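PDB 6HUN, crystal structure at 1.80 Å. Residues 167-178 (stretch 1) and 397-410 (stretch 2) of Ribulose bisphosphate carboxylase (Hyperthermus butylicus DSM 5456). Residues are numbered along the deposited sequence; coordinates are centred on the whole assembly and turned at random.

Stretch 1 (167-178) KDRPILATVPKP
Stretch 2, residues 397-410: GKDIIMQVGGGVLG

On one face of the sheet, Ile171 (chi1 m, chi2 t) sets CB 4.2 Å from CG1 of Ile401 (m, t), whose CG2 lies 4.0 Å from Ala173 CB; Gln403 (t, t) shares this face. On the other, Leu172 (m, t) brings CD2 to 4.1 Å from CB of Met402, whose chi1 of -32° lies between wells. Pro170, C-gamma exo, extends the packing: its CB is 3.7 Å from Ile400 CG1 and 4.1 Å from Met402 CG.

These side chains stand on two parallel strands, 171-174 and 401-403, which pair side by side, their axes 4.6 Å apart at closest approach and 29° from exact alignment. Ile171, Leu172 and Ala173 lie beside Ile401, Met402 and Gln403, with CA-CA separations of 4.7, 5.0 and 4.7 Å. Extended backbones (phi/psi -91/147 at Ile171, -133/150 at Ala173, -100/129 at Met402) place four hydrogen bonds in a parallel ladder: Ile171 N to Ile400 O, 3.1 Å; Met402 N to Ile171 O, 2.9 Å; Ala173 N to Met402 O, 2.9 Å; Val404 N to Ala173 O, 2.9 Å. The donors thus alternate between the two stretches. CA-H...O contacts accompany them, with Ile401 CA 3.2 Å from Ile171 O and Gln403 CA 3.2 Å from Ala173 O.

Past the ladder, Val404 (-130/47) occupies the N-cap position of helix 405-409, whose axis makes 77° with strand 171-174. Leu409 (m, t) points toward stretch 1, its CD1 reaching Val175 O at 3.4 Å, Thr174 CG2 at 3.9 Å and Lys177 CG at 3.7 Å. Thr174 (m) buries OG1 without a polar partner, 4.0 Å from Val408 CG2.

At the other end, Lys398 O approaches Pro170 CA at 3.3 Å; the tertiary amide N of Pro170 carries no hydrogen and cannot donate to it. A water donates to Asp168 O (2.5 Å) and Asp399 OD1 (2.9 Å), bridging the polar edge.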

# COMPACT_ATOMS: atom_id res chain seq x y z
N LYS A 167 -8.21 -1.41 -34.31
CA LYS A 167 -7.42 -0.27 -34.78
C LYS A 167 -7.81 1.06 -34.12
O LYS A 167 -6.93 1.85 -33.78
CB LYS A 167 -7.55 -0.15 -36.30
CG LYS A 167 -6.69 0.96 -36.87
CD LYS A 167 -6.64 0.90 -38.39
CE LYS A 167 -5.74 1.98 -38.98
NZ LYS A 167 -6.38 3.33 -38.91
N ASP A 168 -9.15 1.34 -33.94
CA ASP A 168 -9.64 2.70 -33.69
C ASP A 168 -10.65 2.80 -32.57
O ASP A 168 -10.57 3.74 -31.79
CB ASP A 168 -10.31 3.31 -34.97
CG ASP A 168 -9.34 3.48 -36.10
OD1 ASP A 168 -8.25 4.04 -35.84
OD2 ASP A 168 -9.65 3.04 -37.22
N ARG A 169 -11.62 1.88 -32.49
CA ARG A 169 -12.70 1.99 -31.53
C ARG A 169 -12.20 1.75 -30.11
O ARG A 169 -11.10 1.23 -29.91
CB ARG A 169 -13.81 1.00 -31.87
CG ARG A 169 -13.43 -0.45 -31.74
CD ARG A 169 -14.67 -1.29 -31.74
NE ARG A 169 -14.41 -2.71 -31.93
CZ ARG A 169 -14.11 -3.53 -30.92
NH1 ARG A 169 -14.03 -3.08 -29.68
NH2 ARG A 169 -13.90 -4.82 -31.18
N PRO A 170 -12.99 2.13 -29.09
CA PRO A 170 -12.66 1.71 -27.72
C PRO A 170 -12.72 0.20 -27.57
O PRO A 170 -13.50 -0.49 -28.22
CB PRO A 170 -13.76 2.38 -26.86
CG PRO A 170 -14.38 3.42 -27.71
CD PRO A 170 -14.20 3.02 -29.15
N ILE A 171 -11.91 -0.31 -26.66
CA ILE A 171 -11.95 -1.74 -26.38
C ILE A 171 -12.96 -1.99 -25.26
O ILE A 171 -13.08 -1.19 -24.33
CB ILE A 171 -10.52 -2.21 -26.03
CG1 ILE A 171 -9.64 -2.10 -27.28
CG2 ILE A 171 -10.53 -3.61 -25.39
CD1 ILE A 171 -8.18 -2.43 -26.99
N LEU A 172 -13.64 -3.13 -25.30
CA LEU A 172 -14.68 -3.46 -24.33
C LEU A 172 -14.27 -4.62 -23.42
O LEU A 172 -13.73 -5.62 -23.89
CB LEU A 172 -15.97 -3.83 -25.05
CG LEU A 172 -16.36 -2.70 -26.04
CD1 LEU A 172 -17.39 -3.20 -27.04
CD2 LEU A 172 -16.81 -1.46 -25.30
N ALA A 173 -14.59 -4.49 -22.13
CA ALA A 173 -14.30 -5.52 -21.13
C ALA A 173 -15.53 -5.77 -20.26
O ALA A 173 -16.34 -4.87 -20.05
CB ALA A 173 -13.12 -5.08 -20.26
N THR A 174 -15.68 -7.01 -19.76
CA THR A 174 -16.77 -7.37 -18.86
C THR A 174 -16.26 -8.27 -17.74
O THR A 174 -15.60 -9.27 -18.03
CB THR A 174 -17.89 -8.12 -19.57
OG1 THR A 174 -18.54 -7.23 -20.47
CG2 THR A 174 -18.95 -8.65 -18.57
N VAL A 175 -16.61 -7.94 -16.50
CA VAL A 175 -16.51 -8.84 -15.35
C VAL A 175 -17.81 -9.62 -15.16
O VAL A 175 -18.91 -9.03 -15.12
CB VAL A 175 -16.19 -8.05 -14.07
CG1 VAL A 175 -16.02 -8.99 -12.85
CG2 VAL A 175 -14.98 -7.17 -14.29
N PRO A 176 -17.74 -10.95 -15.05
CA PRO A 176 -18.94 -11.75 -14.77
C PRO A 176 -19.71 -11.27 -13.55
O PRO A 176 -19.18 -10.63 -12.64
CB PRO A 176 -18.37 -13.16 -14.53
CG PRO A 176 -17.10 -13.18 -15.32
CD PRO A 176 -16.55 -11.78 -15.29
N LYS A 177 -20.99 -11.59 -13.55
CA LYS A 177 -21.81 -11.40 -12.39
C LYS A 177 -22.45 -12.74 -12.06
O LYS A 177 -22.97 -13.41 -12.96
CB LYS A 177 -22.90 -10.34 -12.62
CG LYS A 177 -22.36 -8.92 -12.78
CD LYS A 177 -23.50 -7.93 -13.12
CE LYS A 177 -24.40 -7.60 -11.90
NZ LYS A 177 -23.79 -6.56 -11.01
N PRO A 178 -22.40 -13.19 -10.79
CA PRO A 178 -21.72 -12.50 -9.67
C PRO A 178 -20.22 -12.61 -9.80
O PRO A 178 -19.75 -13.47 -10.56
CB PRO A 178 -22.22 -13.26 -8.45
CG PRO A 178 -22.51 -14.66 -9.00
CD PRO A 178 -23.05 -14.45 -10.36
N GLY A 397 -12.58 10.22 -25.17
CA GLY A 397 -11.85 9.86 -26.37
C GLY A 397 -12.02 8.39 -26.74
O GLY A 397 -12.55 7.58 -25.98
N LYS A 398 -11.58 8.04 -27.96
CA LYS A 398 -11.68 6.64 -28.40
C LYS A 398 -10.64 5.72 -27.75
O LYS A 398 -10.82 4.50 -27.75
CB LYS A 398 -11.53 6.55 -29.92
CG LYS A 398 -12.51 7.44 -30.67
CD LYS A 398 -12.26 7.46 -32.19
CE LYS A 398 -13.23 8.45 -32.87
NZ LYS A 398 -12.59 9.31 -33.94
N ASP A 399 -9.55 6.28 -27.23
CA ASP A 399 -8.48 5.43 -26.69
C ASP A 399 -8.75 5.14 -25.21
O ASP A 399 -8.09 5.65 -24.29
CB ASP A 399 -7.11 6.06 -26.91
CG ASP A 399 -6.58 5.84 -28.31
OD1 ASP A 399 -7.11 4.96 -29.03
OD2 ASP A 399 -5.62 6.54 -28.68
N ILE A 400 -9.76 4.28 -24.98
CA ILE A 400 -10.18 3.86 -23.65
C ILE A 400 -10.58 2.40 -23.71
O ILE A 400 -10.95 1.87 -24.75
CB ILE A 400 -11.39 4.67 -23.10
CG1 ILE A 400 -12.62 4.47 -24.01
CG2 ILE A 400 -11.05 6.13 -23.02
CD1 ILE A 400 -13.85 5.28 -23.56
N ILE A 401 -10.61 1.78 -22.53
CA ILE A 401 -11.28 0.51 -22.32
C ILE A 401 -12.54 0.80 -21.52
O ILE A 401 -12.48 1.47 -20.49
CB ILE A 401 -10.37 -0.49 -21.59
CG1 ILE A 401 -9.10 -0.74 -22.41
CG2 ILE A 401 -11.17 -1.77 -21.30
CD1 ILE A 401 -7.98 -1.38 -21.52
N MET A 402 -13.71 0.39 -22.04
CA MET A 402 -14.94 0.52 -21.27
C MET A 402 -15.32 -0.80 -20.64
O MET A 402 -15.39 -1.83 -21.31
CB MET A 402 -16.08 1.02 -22.17
CG MET A 402 -15.56 1.93 -23.22
SD MET A 402 -16.92 2.83 -24.15
CE MET A 402 -17.43 3.86 -22.83
N GLN A 403 -15.57 -0.77 -19.35
CA GLN A 403 -16.09 -1.94 -18.69
C GLN A 403 -17.60 -1.87 -18.70
O GLN A 403 -18.19 -0.91 -18.18
CB GLN A 403 -15.50 -2.01 -17.28
CG GLN A 403 -15.69 -3.30 -16.62
CD GLN A 403 -15.00 -3.26 -15.28
OE1 GLN A 403 -13.83 -2.93 -15.21
NE2 GLN A 403 -15.74 -3.53 -14.19
N VAL A 404 -18.24 -2.85 -19.31
CA VAL A 404 -19.65 -2.69 -19.62
C VAL A 404 -20.41 -3.90 -19.14
O VAL A 404 -21.31 -4.40 -19.84
CB VAL A 404 -19.92 -2.45 -21.13
CG1 VAL A 404 -19.45 -1.09 -21.58
CG2 VAL A 404 -19.30 -3.57 -22.03
N GLY A 405 -20.14 -4.29 -17.91
CA GLY A 405 -20.77 -5.44 -17.28
C GLY A 405 -22.28 -5.46 -17.19
O GLY A 405 -22.91 -6.38 -17.73
N GLY A 406 -22.88 -4.48 -16.50
CA GLY A 406 -24.32 -4.47 -16.34
C GLY A 406 -25.04 -4.40 -17.68
O GLY A 406 -25.97 -5.17 -17.93
N GLY A 407 -24.57 -3.52 -18.57
CA GLY A 407 -25.17 -3.41 -19.89
C GLY A 407 -25.18 -4.70 -20.67
O GLY A 407 -26.06 -4.93 -21.51
N VAL A 408 -24.22 -5.58 -20.40
CA VAL A 408 -24.04 -6.80 -21.19
C VAL A 408 -24.81 -7.97 -20.59
O VAL A 408 -25.64 -8.59 -21.26
CB VAL A 408 -22.54 -7.12 -21.32
CG1 VAL A 408 -22.32 -8.60 -21.69
CG2 VAL A 408 -21.89 -6.22 -22.34
N LEU A 409 -24.55 -8.28 -19.32
CA LEU A 409 -25.16 -9.42 -18.66
C LEU A 409 -26.63 -9.21 -18.33
O LEU A 409 -27.35 -10.19 -18.12
CB LEU A 409 -24.35 -9.75 -17.39
CG LEU A 409 -22.87 -9.69 -17.67
CD1 LEU A 409 -22.03 -9.63 -16.38
CD2 LEU A 409 -22.50 -10.90 -18.45
N GLY A 410 -27.10 -7.97 -18.33
CA GLY A 410 -28.48 -7.67 -18.02
C GLY A 410 -29.39 -7.48 -19.22
O GLY A 410 -30.56 -7.11 -19.03
O HOH W 1 -8.58 5.16 -31.52